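Local coordinates for protein KDGF (Halomonas sp., PDB 5FQ0) that probably opens 4,5-unsaturated uronate sugars released from pectin and alginate to linear ketonised forms, as a small metal-binding cupin, at residues F7-H12 against Q22-A27; M33-K38 against D102-R107; D54-V59 against A80-H85; E67-K72 against H86-A91. All coordinates share one frame; numbering follows the deposited sequence.

Contact 1 of 4, residues F7-H12 against Q22-A27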
loop_
_atom_site.group_PDB
_atom_site.type_symbol
_atom_site.label_atom_id
_atom_site.label_comp_id
_atom_site.label_asym_id
_atom_site.label_seq_id
_atom_site.Cartn_x
_atom_site.Cartn_y
_atom_site.Cartn_z
ATOM N N PHE B 7 -2.104 8.425 -9.753
ATOM C CA PHE B 7 -1.407 9.351 -8.866
ATOM C C PHE B 7 0.020 9.352 -9.368
ATOM O O PHE B 7 0.653 8.284 -9.443
ATOM C CB PHE B 7 -1.452 8.851 -7.403
ATOM C CG PHE B 7 -0.559 9.647 -6.459
ATOM C CD1 PHE B 7 -0.969 10.883 -5.961
ATOM C CD2 PHE B 7 0.684 9.149 -6.066
ATOM C CE1 PHE B 7 -0.164 11.604 -5.091
ATOM C CE2 PHE B 7 1.510 9.878 -5.195
ATOM C CZ PHE B 7 1.077 11.089 -4.704
ATOM N N ILE B 8 0.508 10.531 -9.741
ATOM C CA ILE B 8 1.862 10.673 -10.203
ATOM C C ILE B 8 2.590 11.475 -9.123
ATOM O O ILE B 8 2.349 12.690 -8.909
ATOM C CB ILE B 8 1.952 11.376 -11.570
ATOM C CG1 ILE B 8 1.097 10.645 -12.636
ATOM C CG2 ILE B 8 3.426 11.500 -12.019
ATOM C CD1 ILE B 8 1.410 9.169 -12.828
ATOM N N ASN B 9 3.481 10.790 -8.437
ATOM C CA ASN B 9 4.124 11.387 -7.280
ATOM C C ASN B 9 4.803 12.714 -7.592
ATOM O O ASN B 9 4.699 13.634 -6.817
ATOM C CB ASN B 9 5.130 10.411 -6.729
ATOM C CG ASN B 9 5.729 10.864 -5.418
ATOM O OD1 ASN B 9 5.038 11.309 -4.508
ATOM N ND2 ASN B 9 7.026 10.751 -5.325
ATOM N N ASP B 10 5.488 12.806 -8.738
ATOM C CA ASP B 10 6.169 14.039 -9.136
ATOM C C ASP B 10 5.236 15.211 -9.404
ATOM O O ASP B 10 5.716 16.331 -9.566
ATOM C CB ASP B 10 7.003 13.804 -10.390
ATOM C CG ASP B 10 8.167 12.853 -10.149
ATOM O OD1 ASP B 10 8.619 12.677 -8.972
ATOM O OD2 ASP B 10 8.618 12.260 -11.154
ATOM N N GLU B 11 3.915 14.983 -9.441
ATOM C CA GLU B 11 2.986 16.073 -9.697
ATOM C C GLU B 11 2.405 16.651 -8.418
ATOM O O GLU B 11 1.674 17.638 -8.492
ATOM C CB GLU B 11 1.829 15.631 -10.621
ATOM C CG GLU B 11 2.298 15.211 -12.009
ATOM C CD GLU B 11 1.161 14.650 -12.865
ATOM O OE1 GLU B 11 -0.022 14.691 -12.440
ATOM O OE2 GLU B 11 1.466 14.142 -13.960
ATOM N N HIS B 12 2.741 16.077 -7.262
ATOM C CA HIS B 12 2.140 16.487 -5.977
ATOM C C HIS B 12 3.167 16.928 -4.926
ATOM O O HIS B 12 4.205 16.302 -4.774
ATOM C CB HIS B 12 1.287 15.340 -5.404
ATOM C CG HIS B 12 0.175 14.910 -6.313
ATOM N ND1 HIS B 12 -1.107 15.407 -6.202
ATOM C CD2 HIS B 12 0.166 14.069 -7.372
ATOM C CE1 HIS B 12 -1.865 14.875 -7.144
ATOM N NE2 HIS B 12 -1.117 14.057 -7.871
ATOM N N GLN B 22 5.313 14.758 7.118
ATOM C CA GLN B 22 4.607 15.229 5.917
ATOM C C GLN B 22 3.909 14.071 5.205
ATOM O O GLN B 22 4.265 12.888 5.412
ATOM C CB GLN B 22 5.596 15.862 4.950
ATOM C CG GLN B 22 6.291 17.091 5.523
ATOM C CD GLN B 22 7.031 17.845 4.447
ATOM O OE1 GLN B 22 7.817 17.272 3.702
ATOM N NE2 GLN B 22 6.737 19.113 4.323
ATOM N N ARG B 23 2.945 14.389 4.339
ATOM C CA ARG B 23 2.264 13.336 3.603
ATOM C C ARG B 23 1.765 13.758 2.257
ATOM O O ARG B 23 1.685 14.938 1.962
ATOM C CB ARG B 23 1.087 12.765 4.401
ATOM C CG ARG B 23 -0.155 13.626 4.440
ATOM C CD ARG B 23 -1.217 12.864 5.228
ATOM N NE ARG B 23 -2.288 13.779 5.566
ATOM C CZ ARG B 23 -2.816 13.931 6.769
ATOM N NH1 ARG B 23 -2.439 13.177 7.789
ATOM N NH2 ARG B 23 -3.764 14.827 6.929
ATOM N N LYS B 24 1.428 12.774 1.448
ATOM C CA LYS B 24 0.656 13.011 0.231
ATOM C C LYS B 24 -0.489 11.987 0.213
ATOM O O LYS B 24 -0.235 10.772 0.398
ATOM C CB LYS B 24 1.507 12.809 -1.005
ATOM C CG LYS B 24 2.781 13.653 -1.079
ATOM C CD LYS B 24 3.424 13.475 -2.451
ATOM C CE LYS B 24 4.824 14.105 -2.503
ATOM N NZ LYS B 24 5.390 14.126 -3.892
ATOM N N ILE B 25 -1.712 12.460 -0.028
ATOM C CA ILE B 25 -2.864 11.571 -0.222
ATOM C C ILE B 25 -2.683 10.938 -1.598
ATOM O O ILE B 25 -2.675 11.644 -2.573
ATOM C CB ILE B 25 -4.209 12.337 -0.231
ATOM C CG1 ILE B 25 -4.373 13.214 1.042
ATOM C CG2 ILE B 25 -5.389 11.351 -0.438
ATOM C CD1 ILE B 25 -4.330 12.436 2.320
ATOM N N VAL B 26 -2.484 9.630 -1.662
ATOM C CA VAL B 26 -2.178 8.940 -2.913
ATOM C C VAL B 26 -3.456 8.724 -3.763
ATOM O O VAL B 26 -3.563 9.233 -4.879
ATOM C CB VAL B 26 -1.367 7.644 -2.628
ATOM C CG1 VAL B 26 -1.295 6.749 -3.841
ATOM C CG2 VAL B 26 0.053 8.017 -2.141
ATOM N N ALA B 27 -4.434 8.005 -3.215
ATOM C CA ALA B 27 -5.657 7.668 -3.975
ATOM C C ALA B 27 -6.708 7.206 -2.967
ATOM O O ALA B 27 -6.374 6.751 -1.850
ATOM C CB ALA B 27 -5.392 6.569 -5.014
#
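Lys24 reaches from strand 21-29 into the short 3-10 turn at 9-11 and offers its ammonium to three oxygens. NZ sits 2.6 Å from His12 O and 2.9 Å from Asn9 OD1. A third bond, 3.0 Å long, joins NZ to Asn9 O. NZ meets the side-chain oxygen OD1 of Asn9 from well above its plane, by 56°, while Asn9 O is shared: His12 N also binds it, from the opposite face to NZ. Asn9 can grip the ammonium twice because its CG stands anti to the backbone N (chi1 -173°), beside the carbonyl carbon. An alanine in place of Lys24 would probably leave Asn9 OD1 and His12 O without this donor and let the turn shift on the strand.

Beside the polar grip is an apolar one. Val26 CA packs over a face of the Phe7 ring in a CH-pi contact, 3.9 Å from its centroid, and CG1 of Val26 meets ring atom CD2. At the ring's edge, Lys24 CD approaches Phe7 CZ at 4.0 Å. Phe7 CE1 in turn sits 3.3 Å above the plane of the His12 ring, off its centre. Strand 21-29 belongs to the larger sheet of the cupin beta-barrel, and here a classic beta bulge sets two residues, Val26 and Ala27, opposite the single Ala34 of the next strand. Outside this first shell, Trp14 makes a cation-pi contact with Lys24, and Phe7 pairs antiparallel with a strand of the neighbouring subunit, which carries the sheet across the interface.

Contact 2 of 4, residues M33-K38 against D102-R107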
loop_
_atom_site.group_PDB
_atom_site.type_symbol
_atom_site.label_atom_id
_atom_site.label_comp_id
_atom_site.label_asym_id
_atom_site.label_seq_id
_atom_site.Cartn_x
_atom_site.Cartn_y
_atom_site.Cartn_z
ATOM N N MET B 33 -8.279 3.743 0.851
ATOM C CA MET B 33 -7.436 4.920 0.735
ATOM C C MET B 33 -5.967 4.545 0.982
ATOM O O MET B 33 -5.669 3.670 1.822
ATOM C CB MET B 33 -7.899 5.976 1.750
ATOM C CG MET B 33 -7.042 7.247 1.817
ATOM S SD MET B 33 -7.620 8.486 3.012
ATOM C CE MET B 33 -8.196 9.830 2.012
ATOM N N ALA B 34 -5.071 5.204 0.253
ATOM C CA ALA B 34 -3.634 5.065 0.445
ATOM C C ALA B 34 -3.056 6.459 0.663
ATOM O O ALA B 34 -3.423 7.404 -0.044
ATOM C CB ALA B 34 -2.979 4.385 -0.775
ATOM N N VAL B 35 -2.145 6.574 1.625
ATOM C CA VAL B 35 -1.500 7.837 1.966
ATOM C C VAL B 35 -0.011 7.542 2.057
ATOM O O VAL B 35 0.387 6.559 2.676
ATOM C CB VAL B 35 -1.991 8.379 3.338
ATOM C CG1 VAL B 35 -1.391 9.750 3.618
ATOM C CG2 VAL B 35 -3.522 8.429 3.396
ATOM N N CYS B 36 0.830 8.357 1.428
ATOM C CA CYS B 36 2.276 8.160 1.603
ATOM C C CYS B 36 2.695 9.120 2.712
ATOM O O CYS B 36 2.466 10.328 2.581
ATOM C CB CYS B 36 3.044 8.436 0.295
ATOM S SG CYS B 36 4.839 8.265 0.445
ATOM N N VAL B 37 3.291 8.594 3.794
ATOM C CA VAL B 37 3.691 9.423 4.958
ATOM C C VAL B 37 5.225 9.404 5.144
ATOM O O VAL B 37 5.859 8.340 5.203
ATOM C CB VAL B 37 2.987 8.987 6.284
ATOM C CG1 VAL B 37 3.184 10.047 7.394
ATOM C CG2 VAL B 37 1.490 8.733 6.047
ATOM N N LYS B 38 5.808 10.597 5.213
ATOM C CA LYS B 38 7.253 10.776 5.358
ATOM C C LYS B 38 7.610 11.300 6.748
ATOM O O LYS B 38 7.141 12.381 7.154
ATOM C CB LYS B 38 7.769 11.779 4.317
ATOM C CG LYS B 38 9.286 11.987 4.365
ATOM C CD LYS B 38 9.792 12.721 3.135
ATOM C CE LYS B 38 9.138 14.094 2.956
ATOM N NZ LYS B 38 9.578 15.140 3.900
ATOM N N ASP B 102 0.399 4.308 4.503
ATOM C CA ASP B 102 -0.727 3.929 5.346
ATOM C C ASP B 102 -1.937 3.647 4.460
ATOM O O ASP B 102 -2.318 4.497 3.648
ATOM C CB ASP B 102 -1.074 5.030 6.346
ATOM C CG ASP B 102 -0.102 5.090 7.492
ATOM O OD1 ASP B 102 0.458 4.032 7.864
ATOM O OD2 ASP B 102 0.051 6.199 8.026
ATOM N N LEU B 103 -2.522 2.459 4.633
ATOM C CA LEU B 103 -3.695 1.997 3.878
ATOM C C LEU B 103 -4.892 1.868 4.827
ATOM O O LEU B 103 -4.741 1.347 5.932
ATOM C CB LEU B 103 -3.385 0.634 3.233
ATOM C CG LEU B 103 -1.919 0.600 2.761
ATOM C CD1 LEU B 103 -1.483 -0.812 2.478
ATOM C CD2 LEU B 103 -1.749 1.479 1.520
ATOM N N PHE B 104 -6.066 2.317 4.392
ATOM C CA PHE B 104 -7.245 2.373 5.266
ATOM C C PHE B 104 -8.490 1.828 4.579
ATOM O O PHE B 104 -8.628 1.931 3.360
ATOM C CB PHE B 104 -7.562 3.816 5.721
ATOM C CG PHE B 104 -6.473 4.474 6.544
ATOM C CD1 PHE B 104 -6.415 4.301 7.930
ATOM C CD2 PHE B 104 -5.524 5.294 5.924
ATOM C CE1 PHE B 104 -5.439 4.942 8.680
ATOM C CE2 PHE B 104 -4.533 5.921 6.647
ATOM C CZ PHE B 104 -4.482 5.749 8.040
ATOM N N SER B 105 -9.387 1.240 5.372
ATOM C CA SER B 105 -10.745 0.952 4.941
ATOM C C SER B 105 -11.634 1.238 6.158
ATOM O O SER B 105 -11.338 0.748 7.251
ATOM C CB SER B 105 -10.904 -0.495 4.509
ATOM O OG SER B 105 -12.257 -0.718 4.102
ATOM N N PRO B 106 -12.671 2.069 6.006
ATOM C CA PRO B 106 -12.940 2.796 4.768
ATOM C C PRO B 106 -11.957 3.947 4.624
ATOM O O PRO B 106 -10.920 3.967 5.292
ATOM C CB PRO B 106 -14.379 3.325 4.978
ATOM C CG PRO B 106 -14.513 3.456 6.457
ATOM C CD PRO B 106 -13.740 2.274 7.011
ATOM N N ARG B 107 -12.238 4.886 3.743
ATOM C CA ARG B 107 -11.280 5.958 3.565
ATOM C C ARG B 107 -11.381 6.896 4.774
ATOM O O ARG B 107 -12.428 6.915 5.444
ATOM C CB ARG B 107 -11.514 6.691 2.250
ATOM C CG ARG B 107 -12.565 7.750 2.299
ATOM C CD ARG B 107 -12.456 8.730 1.136
ATOM N NE ARG B 107 -13.801 9.227 0.924
ATOM C CZ ARG B 107 -14.417 9.317 -0.261
ATOM N NH1 ARG B 107 -13.797 9.039 -1.416
ATOM N NH2 ARG B 107 -15.664 9.703 -0.285
#
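With its CG anti to the carbonyl carbon (chi1 -76°), Asp102 lays OD2 against CG2 of Val37, 3.5 Å away. Val35 holds CG1 anti to the backbone N (chi1 -175°), and its other methyl, CG2, lies at the edge of the Phe104 ring, 4.2 Å from CE2. The two strands that present these groups, 32-39 and 98-105, are antiparallel neighbours in the larger sheet of the cupin barrel. Within residues 33-38 and 102-107 two hydrogen-bonded pairs form, Met33 with Phe104 and Val35 with Asp102, each closed by a bond in both directions. The Phe104 N to Met33 O bond, 2.9 Å long, is the straightest of the four at 156°.

Between these pairs stands the non-hydrogen-bonded pair Ala34 and Leu103, whose CB and CD2 meet at 3.9 Å. They occupy the sheet face that packs on apolar side chains of the neighbouring subunit. Met33, Val35, Asp102 and Phe104 line the other face, on which the nickel ion lies about 4 Å from the nearest atom of the Phe104 side chain. Asp102 OD1 forms a weak hydrogen bond with Gln55 NE2, a second-shell link to one of the metal ligands. Beyond Ser105 a cis peptide before Pro106 brings the chain back to Met33. Arg107 then extends away to a salt bridge with Asp109, while its CB stays 3.7 Å from Met33 CB.

Contact 3 of 4, residues D54-V59 against A80-H85. With NI (nickel (II) ion), chain H.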
loop_
_atom_site.group_PDB
_atom_site.type_symbol
_atom_site.label_atom_id
_atom_site.label_comp_id
_atom_site.label_asym_id
_atom_site.label_seq_id
_atom_site.Cartn_x
_atom_site.Cartn_y
_atom_site.Cartn_z
ATOM N N ASP B 54 -9.830 0.104 9.576
ATOM C CA ASP B 54 -8.703 -0.838 9.585
ATOM C C ASP B 54 -7.530 -0.092 8.937
ATOM O O ASP B 54 -7.741 0.793 8.103
ATOM C CB ASP B 54 -8.986 -2.114 8.760
ATOM C CG ASP B 54 -10.120 -2.970 9.335
ATOM O OD1 ASP B 54 -10.300 -2.985 10.580
ATOM O OD2 ASP B 54 -10.773 -3.696 8.555
ATOM N N GLN B 55 -6.312 -0.427 9.345
ATOM C CA GLN B 55 -5.111 0.215 8.850
ATOM C C GLN B 55 -4.050 -0.829 8.544
ATOM O O GLN B 55 -3.846 -1.782 9.323
ATOM C CB GLN B 55 -4.549 1.226 9.837
ATOM C CG GLN B 55 -3.378 1.998 9.205
ATOM C CD GLN B 55 -2.826 3.028 10.134
ATOM O OE1 GLN B 55 -3.549 3.511 10.989
ATOM N NE2 GLN B 55 -1.528 3.384 9.981
ATOM N N ILE B 56 -3.391 -0.673 7.395
ATOM C CA ILE B 56 -2.136 -1.367 7.135
ATOM C C ILE B 56 -1.059 -0.310 6.918
ATOM O O ILE B 56 -1.288 0.681 6.198
ATOM C CB ILE B 56 -2.245 -2.353 5.922
ATOM C CG1 ILE B 56 -3.136 -3.564 6.296
ATOM C CG2 ILE B 56 -0.854 -2.874 5.488
ATOM C CD1 ILE B 56 -3.530 -4.425 5.125
ATOM N N GLY B 57 0.113 -0.504 7.522
ATOM C CA GLY B 57 1.287 0.332 7.211
ATOM C C GLY B 57 2.331 -0.490 6.475
ATOM O O GLY B 57 2.872 -1.480 6.995
ATOM N N TYR B 58 2.586 -0.135 5.225
ATOM C CA TYR B 58 3.578 -0.831 4.440
ATOM C C TYR B 58 4.831 0.058 4.292
ATOM O O TYR B 58 4.732 1.203 3.794
ATOM C CB TYR B 58 2.986 -1.153 3.074
ATOM C CG TYR B 58 3.948 -1.949 2.213
ATOM C CD1 TYR B 58 4.892 -1.303 1.397
ATOM C CD2 TYR B 58 3.929 -3.333 2.231
ATOM C CE1 TYR B 58 5.775 -2.028 0.617
ATOM C CE2 TYR B 58 4.782 -4.065 1.436
ATOM C CZ TYR B 58 5.704 -3.408 0.648
ATOM O OH TYR B 58 6.573 -4.144 -0.107
ATOM N N VAL B 59 5.988 -0.451 4.730
ATOM C CA VAL B 59 7.225 0.328 4.788
ATOM C C VAL B 59 7.905 0.280 3.425
ATOM O O VAL B 59 8.220 -0.806 2.857
ATOM C CB VAL B 59 8.213 -0.133 5.900
ATOM C CG1 VAL B 59 9.493 0.720 5.869
ATOM C CG2 VAL B 59 7.526 -0.090 7.279
ATOM N N ALA B 80 5.592 -4.913 6.913
ATOM C CA ALA B 80 4.323 -4.217 7.180
ATOM C C ALA B 80 3.710 -4.528 8.554
ATOM O O ALA B 80 4.077 -5.511 9.197
ATOM C CB ALA B 80 3.316 -4.517 6.067
ATOM N N PHE B 81 2.781 -3.701 9.009
ATOM C CA PHE B 81 1.872 -4.111 10.106
ATOM C C PHE B 81 0.417 -3.982 9.668
ATOM O O PHE B 81 0.111 -3.151 8.789
ATOM C CB PHE B 81 2.097 -3.290 11.389
ATOM C CG PHE B 81 1.659 -1.854 11.295
ATOM C CD1 PHE B 81 2.504 -0.879 10.747
ATOM C CD2 PHE B 81 0.417 -1.462 11.779
ATOM C CE1 PHE B 81 2.111 0.436 10.670
ATOM C CE2 PHE B 81 0.011 -0.129 11.720
ATOM C CZ PHE B 81 0.852 0.825 11.161
ATOM N N VAL B 82 -0.475 -4.760 10.302
ATOM C CA VAL B 82 -1.917 -4.583 10.144
ATOM C C VAL B 82 -2.494 -4.285 11.515
ATOM O O VAL B 82 -2.216 -5.032 12.437
ATOM C CB VAL B 82 -2.618 -5.760 9.374
ATOM C CG1 VAL B 82 -2.295 -7.137 9.977
ATOM C CG2 VAL B 82 -4.138 -5.555 9.228
ATOM N N ALA B 83 -3.240 -3.170 11.632
ATOM C CA ALA B 83 -4.025 -2.831 12.812
ATOM C C ALA B 83 -5.532 -2.755 12.548
ATOM O O ALA B 83 -6.035 -1.688 12.130
ATOM C CB ALA B 83 -3.554 -1.497 13.408
ATOM N N PRO B 84 -6.270 -3.844 12.847
ATOM C CA PRO B 84 -7.738 -3.786 12.658
ATOM C C PRO B 84 -8.300 -2.640 13.515
ATOM O O PRO B 84 -7.629 -2.213 14.466
ATOM C CB PRO B 84 -8.241 -5.157 13.177
ATOM C CG PRO B 84 -7.022 -6.042 13.294
ATOM C CD PRO B 84 -5.798 -5.142 13.388
ATOM N N HIS B 85 -9.493 -2.140 13.216
ATOM C CA HIS B 85 -10.050 -1.075 14.045
ATOM C C HIS B 85 -10.070 -1.502 15.529
ATOM O O HIS B 85 -10.118 -2.710 15.836
ATOM C CB HIS B 85 -11.418 -0.545 13.525
ATOM C CG HIS B 85 -12.484 -1.594 13.328
ATOM N ND1 HIS B 85 -13.049 -2.300 14.374
ATOM C CD2 HIS B 85 -13.135 -2.002 12.208
ATOM C CE1 HIS B 85 -13.992 -3.102 13.906
ATOM N NE2 HIS B 85 -14.054 -2.956 12.593
HETATM NI NI NI H . -3.463 4.856 12.710
#
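Phe81 lays its ring over the backbone of Gly57, whose N sits 3.8 Å above the centre of one face. The ring arrives there because its CG lies between the backbone N and the carbonyl carbon (chi1 70°), folded toward the opposing strand. CE1 comes within 3.6 Å of Gly57 CA, and a beta carbon at that glycine would collide with it. CZ of the same ring touches Gln55 NE2, with amide and ring planes 56° apart. Gln55 extends beyond CG to bind nickel through OE1 at 2.2 Å, sharing the ion with His48, His50 and His89, the metal site of this cupin barrel.

Strands 54-61 and 80-83 run antiparallel, and on the face away from the metal Ile56 CG1 packs on Val82 CG2 at 3.7 Å. Strand 80-83 also pairs with a strand of the neighbouring subunit. Where it ends, Asp54 OD1 uses its anti lone pair to accept His85 N at 2.9 Å; OD2 bonds a polar side chain of that subunit. An alanine in place of Asp54 would probably leave His85 N without its acceptor and the segment after Pro84 freer to move. The His85 ring brings CD2 to 3.4 Å from the same Asp54 OD1.

Contact 4 of 4, residues E67-K72 against H86-A91. With NI (nickel (II) ion), chain H.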
loop_
_atom_site.group_PDB
_atom_site.type_symbol
_atom_site.label_atom_id
_atom_site.label_comp_id
_atom_site.label_asym_id
_atom_site.label_seq_id
_atom_site.Cartn_x
_atom_site.Cartn_y
_atom_site.Cartn_z
ATOM N N GLU B 67 4.802 -0.110 17.147
ATOM C CA GLU B 67 4.161 -0.694 18.312
ATOM C C GLU B 67 2.731 -1.091 17.995
ATOM O O GLU B 67 1.937 -0.255 17.552
ATOM C CB GLU B 67 4.173 0.300 19.468
ATOM C CG GLU B 67 3.497 -0.248 20.704
ATOM C CD GLU B 67 3.468 0.756 21.840
ATOM O OE1 GLU B 67 3.488 1.982 21.583
ATOM O OE2 GLU B 67 3.434 0.296 22.996
ATOM N N LEU B 68 2.421 -2.371 18.224
ATOM C CA LEU B 68 1.109 -2.921 17.982
ATOM C C LEU B 68 0.625 -3.565 19.270
ATOM O O LEU B 68 1.148 -4.602 19.665
ATOM C CB LEU B 68 1.189 -4.015 16.930
ATOM C CG LEU B 68 0.842 -3.805 15.472
ATOM C CD1 LEU B 68 0.744 -5.208 14.862
ATOM C CD2 LEU B 68 -0.460 -3.006 15.332
ATOM N N GLU B 69 -0.372 -2.952 19.890
ATOM C CA GLU B 69 -0.898 -3.358 21.209
ATOM C C GLU B 69 0.257 -3.748 22.140
ATOM O O GLU B 69 0.345 -4.895 22.576
ATOM C CB GLU B 69 -1.924 -4.504 21.081
ATOM C CG GLU B 69 -3.316 -4.107 20.578
ATOM C CD GLU B 69 -4.101 -3.179 21.509
ATOM O OE1 GLU B 69 -3.659 -2.972 22.674
ATOM O OE2 GLU B 69 -5.164 -2.652 21.090
ATOM N N GLY B 70 1.171 -2.811 22.381
ATOM C CA GLY B 70 2.340 -3.070 23.238
ATOM C C GLY B 70 3.500 -3.884 22.675
ATOM O O GLY B 70 4.609 -3.755 23.174
ATOM N N GLU B 71 3.272 -4.716 21.653
ATOM C CA GLU B 71 4.365 -5.429 20.967
ATOM C C GLU B 71 5.137 -4.501 19.984
ATOM O O GLU B 71 4.531 -3.833 19.149
ATOM C CB GLU B 71 3.840 -6.690 20.237
ATOM C CG GLU B 71 4.944 -7.533 19.577
ATOM C CD GLU B 71 4.453 -8.615 18.598
ATOM O OE1 GLU B 71 3.227 -8.794 18.431
ATOM O OE2 GLU B 71 5.296 -9.297 17.973
ATOM N N LYS B 72 6.464 -4.480 20.076
ATOM C CA LYS B 72 7.315 -3.650 19.211
ATOM C C LYS B 72 8.098 -4.495 18.205
ATOM O O LYS B 72 8.647 -5.556 18.563
ATOM C CB LYS B 72 8.343 -2.845 20.007
ATOM C CG LYS B 72 7.857 -2.169 21.279
ATOM C CD LYS B 72 7.120 -0.876 21.020
ATOM C CE LYS B 72 6.720 -0.200 22.325
ATOM N NZ LYS B 72 7.836 0.570 22.928
ATOM N N HIS B 86 -9.967 -0.523 16.433
ATOM C CA HIS B 86 -9.778 -0.803 17.870
ATOM C C HIS B 86 -8.438 -1.444 18.282
ATOM O O HIS B 86 -8.373 -2.068 19.352
ATOM C CB HIS B 86 -10.947 -1.657 18.435
ATOM C CG HIS B 86 -12.251 -0.946 18.401
ATOM N ND1 HIS B 86 -13.043 -0.909 17.273
ATOM C CD2 HIS B 86 -12.871 -0.179 19.332
ATOM C CE1 HIS B 86 -14.119 -0.184 17.525
ATOM N NE2 HIS B 86 -14.029 0.284 18.760
ATOM N N THR B 87 -7.401 -1.341 17.442
ATOM C CA THR B 87 -6.066 -1.883 17.779
ATOM C C THR B 87 -5.111 -0.681 17.929
ATOM O O THR B 87 -5.012 0.182 17.037
ATOM C CB THR B 87 -5.530 -2.930 16.758
ATOM O OG1 THR B 87 -6.490 -3.965 16.570
ATOM C CG2 THR B 87 -4.228 -3.611 17.223
ATOM N N MET B 88 -4.464 -0.608 19.087
ATOM C CA MET B 88 -3.494 0.430 19.381
ATOM C C MET B 88 -2.242 0.236 18.565
ATOM O O MET B 88 -1.683 -0.861 18.510
ATOM C CB MET B 88 -3.101 0.387 20.870
ATOM C CG MET B 88 -4.178 0.921 21.812
ATOM S SD MET B 88 -4.478 2.690 21.619
ATOM C CE MET B 88 -2.793 3.240 21.797
ATOM N N HIS B 89 -1.771 1.311 17.959
ATOM C CA HIS B 89 -0.574 1.228 17.155
ATOM C C HIS B 89 0.070 2.606 17.166
ATOM O O HIS B 89 -0.605 3.627 17.383
ATOM C CB HIS B 89 -0.902 0.753 15.714
ATOM C CG HIS B 89 -1.869 1.639 14.984
ATOM N ND1 HIS B 89 -3.224 1.665 15.266
ATOM C CD2 HIS B 89 -1.672 2.552 14.008
ATOM C CE1 HIS B 89 -3.813 2.566 14.502
ATOM N NE2 HIS B 89 -2.900 3.091 13.698
ATOM N N GLY B 90 1.377 2.620 16.978
ATOM C CA GLY B 90 2.188 3.852 16.963
ATOM C C GLY B 90 3.519 3.521 16.315
ATOM O O GLY B 90 3.803 2.351 16.037
ATOM N N ALA B 91 4.348 4.531 16.082
ATOM C CA ALA B 91 5.635 4.321 15.385
ATOM C C ALA B 91 6.658 5.375 15.755
ATOM O O ALA B 91 6.316 6.526 16.002
ATOM C CB ALA B 91 5.426 4.353 13.853
HETATM NI NI NI H . -3.463 4.856 12.710
#
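Leu68 and His89 make the close-packed part of this contact, with Leu68 CD2 3.8 Å from His89 CB and the leucine also covered by Phe81 and Ala83. They form a non-hydrogen-bonded pair in the smaller antiparallel sheet of the cupin barrel, strand 89-93 lying beside strand 64-68, which a type I' turn from Leu68 to Glu71 joins to strand 71-75. Next to them Glu67 and Gly90 exchange two backbone bonds, the one from Glu67 N nearly straight at 170°.

The solvent side is the turn itself, where Glu69 and Gly70 are exposed and adopt positive phi. Even there Glu69 is held. Its N gives a 2.8 Å bond to Met88 O, and its side chain, bent at chi2, folds back so that OE2 accepts Met88 N at 2.9 Å. That N-H comes from above the carboxylate plane, by 64°. Glu69 CG meanwhile rests on Thr87 CG2 at 3.5 Å, and the Met88 side chain lies across the carboxylate, touching it with CB and CG. Glu69 thus clasps the segment leading to a metal ligand.

His89 is fixed at both ring nitrogens. ND1 donates a 2.9 Å bond to Thr87 O, which lies in the ring plane and so fixes the rotation of the imidazole. Across CE1 from it, NE2 binds the nickel ion at 2.1 Å.

Overall arrangement
From the N terminus, contact 1 closes first, bringing the loop after strand 5-7 back onto strand 21-29 across nine intervening residues. Strand 21-29 then pairs with 32-39, where contact 2 opens, and Lys24 O accepts Cys36 N as the two contacts meet. Contact 2 does not close until strand 98-105, so its 63-residue loop encloses both remaining contacts. Within it, contacts 3 and 4 cross: their segments alternate along the chain. Contacts 2 and 3 lie within the larger sheet, which contact 1 joins through strand 21-29; contact 4 lies in the smaller. Strand 54-61 joins contact 2 to contact 3, and the nickel ion, bound from contacts 3 and 4, ties the two sheets together.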